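PDB 5IMW: intermedilysin from Streptococcus intermedius, which probably lyses host cells by binding cholesterol-containing membranes, changing shape and assembling into an oligomeric transmembrane pore. Local coordinates for residues V103-L115 with L132-V146. Residues are numbered along the deposited sequence; the frame is centred on the assembly and turned at random.
Unlike the reference sequence in segment 132-146: K139 (reference Asn).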
# COMPACT_ATOMS: atom_id res chain seq x y z
N VAL A 103 -16.36 2.35 25.34
CA VAL A 103 -14.95 2.67 25.17
C VAL A 103 -14.11 1.53 25.71
O VAL A 103 -14.46 0.92 26.73
CB VAL A 103 -14.57 4.00 25.86
CG1 VAL A 103 -13.14 4.38 25.54
CG2 VAL A 103 -15.53 5.10 25.45
N ASN A 104 -13.00 1.24 25.04
CA ASN A 104 -12.17 0.08 25.34
C ASN A 104 -10.92 0.44 26.13
O ASN A 104 -9.91 -0.28 26.06
CB ASN A 104 -11.78 -0.64 24.05
CG ASN A 104 -10.82 0.17 23.20
OD1 ASN A 104 -10.77 1.40 23.30
ND2 ASN A 104 -10.06 -0.51 22.35
N LEU A 105 -10.95 1.53 26.88
CA LEU A 105 -9.80 1.90 27.70
C LEU A 105 -9.59 0.84 28.79
O LEU A 105 -10.57 0.30 29.31
CB LEU A 105 -10.00 3.28 28.31
CG LEU A 105 -9.48 4.43 27.45
CD1 LEU A 105 -10.03 5.77 27.91
CD2 LEU A 105 -7.96 4.45 27.46
N PRO A 106 -8.35 0.54 29.14
CA PRO A 106 -8.09 -0.61 30.01
C PRO A 106 -8.51 -0.34 31.45
O PRO A 106 -8.44 0.78 31.95
CB PRO A 106 -6.58 -0.81 29.91
CG PRO A 106 -6.05 0.55 29.63
CD PRO A 106 -7.10 1.25 28.80
N GLY A 107 -8.94 -1.42 32.12
CA GLY A 107 -9.42 -1.35 33.48
C GLY A 107 -10.91 -1.14 33.60
O GLY A 107 -11.50 -1.56 34.60
N LEU A 108 -11.54 -0.53 32.60
CA LEU A 108 -12.95 -0.14 32.66
C LEU A 108 -13.80 -1.20 33.34
O LEU A 108 -13.76 -2.38 32.98
CB LEU A 108 -13.47 0.15 31.25
CG LEU A 108 -13.62 1.65 30.95
CD1 LEU A 108 -14.72 2.24 31.81
CD2 LEU A 108 -12.33 2.43 31.15
N LYS A 109 -14.57 -0.76 34.33
CA LYS A 109 -15.22 -1.63 35.29
C LYS A 109 -16.73 -1.43 35.26
O LYS A 109 -17.22 -0.30 35.26
CB LYS A 109 -14.71 -1.36 36.71
CG LYS A 109 -14.38 0.10 36.99
CD LYS A 109 -12.98 0.46 36.51
CE LYS A 109 -12.97 1.71 35.62
NZ LYS A 109 -11.68 1.82 34.86
N ASN A 110 -17.46 -2.54 35.24
CA ASN A 110 -18.93 -2.52 35.31
C ASN A 110 -19.44 -1.71 34.11
O ASN A 110 -18.94 -1.88 32.99
CB ASN A 110 -19.36 -2.00 36.66
CG ASN A 110 -18.51 -2.54 37.79
OD1 ASN A 110 -17.50 -3.20 37.55
ND2 ASN A 110 -18.91 -2.25 39.02
N GLY A 111 -20.42 -0.83 34.31
CA GLY A 111 -20.95 -0.02 33.23
C GLY A 111 -20.28 1.33 33.11
O GLY A 111 -20.82 2.24 32.49
N GLU A 112 -19.09 1.47 33.71
CA GLU A 112 -18.34 2.71 33.58
C GLU A 112 -17.83 2.93 32.16
O GLU A 112 -17.36 4.03 31.85
CB GLU A 112 -17.16 2.71 34.55
CG GLU A 112 -16.96 4.02 35.30
CD GLU A 112 -15.87 3.92 36.34
OE1 GLU A 112 -15.82 2.90 37.05
OE2 GLU A 112 -15.06 4.86 36.45
N SER A 113 -17.92 1.92 31.30
CA SER A 113 -17.47 2.03 29.92
C SER A 113 -18.58 2.45 28.97
O SER A 113 -18.28 2.85 27.84
CB SER A 113 -16.88 0.70 29.44
OG SER A 113 -17.90 -0.25 29.18
N ASN A 114 -19.83 2.39 29.40
CA ASN A 114 -20.97 2.64 28.52
C ASN A 114 -21.54 4.02 28.79
O ASN A 114 -21.69 4.44 29.94
CB ASN A 114 -22.05 1.57 28.73
CG ASN A 114 -21.50 0.16 28.66
OD1 ASN A 114 -20.44 -0.13 29.22
ND2 ASN A 114 -22.20 -0.71 27.95
N LEU A 115 -21.86 4.73 27.71
CA LEU A 115 -22.45 6.06 27.79
C LEU A 115 -23.82 6.07 27.11
O LEU A 115 -24.24 5.10 26.48
CB LEU A 115 -21.55 7.11 27.13
CG LEU A 115 -20.10 7.18 27.58
CD1 LEU A 115 -19.42 8.40 26.96
CD2 LEU A 115 -20.01 7.23 29.10
N LEU A 132 -15.58 11.17 29.68
CA LEU A 132 -15.21 9.83 30.14
C LEU A 132 -13.70 9.67 30.17
O LEU A 132 -13.15 9.11 31.13
CB LEU A 132 -15.85 8.76 29.26
CG LEU A 132 -15.37 7.33 29.53
CD1 LEU A 132 -16.50 6.33 29.34
CD2 LEU A 132 -14.19 6.94 28.63
N VAL A 133 -13.03 10.11 29.12
CA VAL A 133 -11.58 9.96 29.04
C VAL A 133 -10.91 10.62 30.24
O VAL A 133 -10.08 10.02 30.92
CB VAL A 133 -11.06 10.52 27.70
CG1 VAL A 133 -9.69 11.18 27.85
CG2 VAL A 133 -10.99 9.40 26.67
N GLU A 134 -11.29 11.87 30.52
CA GLU A 134 -10.72 12.57 31.67
C GLU A 134 -10.92 11.78 32.96
O GLU A 134 -10.05 11.77 33.83
CB GLU A 134 -11.35 13.96 31.78
CG GLU A 134 -11.16 14.82 30.53
CD GLU A 134 -12.09 16.01 30.49
OE1 GLU A 134 -13.00 16.09 31.33
OE2 GLU A 134 -11.91 16.88 29.60
N LYS A 135 -12.06 11.10 33.09
CA LYS A 135 -12.30 10.25 34.25
C LYS A 135 -11.27 9.12 34.31
O LYS A 135 -10.53 8.98 35.29
CB LYS A 135 -13.71 9.67 34.20
CG LYS A 135 -14.82 10.70 34.02
CD LYS A 135 -15.43 11.15 35.34
CE LYS A 135 -16.91 11.43 35.19
NZ LYS A 135 -17.67 10.18 34.92
N TRP A 136 -11.22 8.29 33.26
CA TRP A 136 -10.27 7.19 33.22
C TRP A 136 -8.85 7.67 33.47
O TRP A 136 -8.05 6.94 34.08
CB TRP A 136 -10.35 6.49 31.86
CG TRP A 136 -9.27 5.47 31.66
CD1 TRP A 136 -9.35 4.13 31.90
CD2 TRP A 136 -7.94 5.72 31.19
NE1 TRP A 136 -8.15 3.52 31.60
CE2 TRP A 136 -7.27 4.48 31.16
CE3 TRP A 136 -7.26 6.86 30.78
CZ2 TRP A 136 -5.95 4.35 30.75
CZ3 TRP A 136 -5.95 6.74 30.37
CH2 TRP A 136 -5.30 5.49 30.36
N ILE A 137 -8.51 8.87 33.02
CA ILE A 137 -7.17 9.42 33.24
C ILE A 137 -6.88 9.47 34.74
O ILE A 137 -6.05 8.71 35.24
CB ILE A 137 -7.02 10.81 32.60
CG1 ILE A 137 -6.98 10.69 31.07
CG2 ILE A 137 -5.74 11.49 33.09
CD1 ILE A 137 -6.99 12.02 30.34
N GLN A 138 -7.56 10.37 35.45
CA GLN A 138 -7.22 10.62 36.85
C GLN A 138 -7.27 9.35 37.68
O GLN A 138 -6.50 9.20 38.63
CB GLN A 138 -8.14 11.68 37.45
CG GLN A 138 -9.50 11.17 37.97
CD GLN A 138 -10.32 12.24 38.67
OE1 GLN A 138 -9.95 13.42 38.68
NE2 GLN A 138 -11.43 11.84 39.26
N LYS A 139 -8.17 8.42 37.35
CA LYS A 139 -8.38 7.25 38.19
C LYS A 139 -7.59 6.03 37.74
O LYS A 139 -7.41 5.10 38.53
CB LYS A 139 -9.87 6.91 38.24
CG LYS A 139 -10.23 5.86 39.28
CD LYS A 139 -11.73 5.64 39.39
CE LYS A 139 -12.06 4.53 40.37
NZ LYS A 139 -13.41 3.95 40.12
N TYR A 140 -7.10 6.00 36.49
CA TYR A 140 -6.38 4.84 35.99
C TYR A 140 -5.21 5.17 35.08
O TYR A 140 -4.55 4.24 34.60
CB TYR A 140 -7.34 3.90 35.23
CG TYR A 140 -8.57 3.55 36.04
CD1 TYR A 140 -8.57 2.49 36.93
CD2 TYR A 140 -9.73 4.31 35.93
CE1 TYR A 140 -9.69 2.18 37.67
CE2 TYR A 140 -10.85 4.01 36.67
CZ TYR A 140 -10.82 2.95 37.54
OH TYR A 140 -11.95 2.65 38.28
N SER A 141 -4.91 6.45 34.83
CA SER A 141 -3.78 6.80 33.98
C SER A 141 -2.48 6.21 34.52
O SER A 141 -1.70 5.60 33.78
CB SER A 141 -3.67 8.32 33.85
OG SER A 141 -2.52 8.69 33.11
N LYS A 142 -2.24 6.37 35.83
CA LYS A 142 -0.97 5.95 36.40
C LYS A 142 -0.85 4.43 36.44
O LYS A 142 0.18 3.87 36.07
CB LYS A 142 -0.81 6.54 37.80
CG LYS A 142 -0.89 8.06 37.86
CD LYS A 142 0.31 8.66 38.56
CE LYS A 142 0.19 10.17 38.68
NZ LYS A 142 1.47 10.80 39.13
N THR A 143 -1.91 3.75 36.89
CA THR A 143 -1.83 2.30 37.07
C THR A 143 -1.86 1.57 35.74
O THR A 143 -1.12 0.59 35.55
CB THR A 143 -2.96 1.81 37.97
OG1 THR A 143 -2.91 0.38 38.06
CG2 THR A 143 -4.33 2.23 37.44
N HIS A 144 -2.71 2.00 34.81
CA HIS A 144 -2.89 1.32 33.54
C HIS A 144 -2.20 2.07 32.41
O HIS A 144 -2.23 3.31 32.36
CB HIS A 144 -4.38 1.16 33.22
CG HIS A 144 -5.04 0.03 33.95
ND1 HIS A 144 -5.90 0.23 35.01
CD2 HIS A 144 -4.97 -1.31 33.77
CE1 HIS A 144 -6.33 -0.94 35.45
NE2 HIS A 144 -5.78 -1.89 34.72
N ALA A 145 -1.58 1.32 31.50
CA ALA A 145 -0.90 1.88 30.34
C ALA A 145 -1.51 1.32 29.07
O ALA A 145 -1.83 0.13 29.00
CB ALA A 145 0.60 1.58 30.38
N VAL A 146 -1.68 2.18 28.07
CA VAL A 146 -2.32 1.79 26.82
C VAL A 146 -1.32 1.85 25.67
O VAL A 146 -1.01 2.94 25.18
CB VAL A 146 -3.52 2.69 26.49
CG1 VAL A 146 -4.46 1.98 25.52
CG2 VAL A 146 -4.25 3.09 27.76
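W136 and L105 meet where helix 122-140 packs against the connection of the antiparallel hairpin 99-103/114-117 in the cholesterol-dependent cytolysin fold, a worked example of an indole packed by one face and hydrogen-bonded by its edge to a connecting loop. The last turns of the helix, with the chain after it, lie against that loop. The W136 side chain leaves the helix with CG anti to the backbone N (chi1 172°), which carries the indole across to the loop. There it meets L105 at about a right angle: L105 CD2 sits over the centre of the six-membered ring, 3.8 Å from its centroid, in a CH-pi contact, while Y140 CB covers the opposite face. W136 NE1 donates to P106 O at 2.8 Å, the acceptor lying in the indole plane, a pairing of face and edge contacts that would restrict the rotation of the ring. This carbonyl stands in the type II turn from L105 to L108, whose G107 lays its CA over one face of H144. On the proline ring, P106 CD packs on V146 CG2 at 3.5 Å. One helical turn before W136, L132 forks between the strands, CD2 against V103 CG2 and CD1 against L115 CD2. V133 CG2 touches L105 CD1 at 4.0 Å, and V133 also touches Y202 of strand 202-206. Toward solvent the oppositely charged E112 and K139 side chains cross obliquely, E112 OE1 4.0 Å from K139 NZ, too long for a salt bridge. The bent K109 chain sets its ammonium over the Y140 ring, offset toward the rim, as a cation-pi pair, K109 NZ lying 21° off the ring normal.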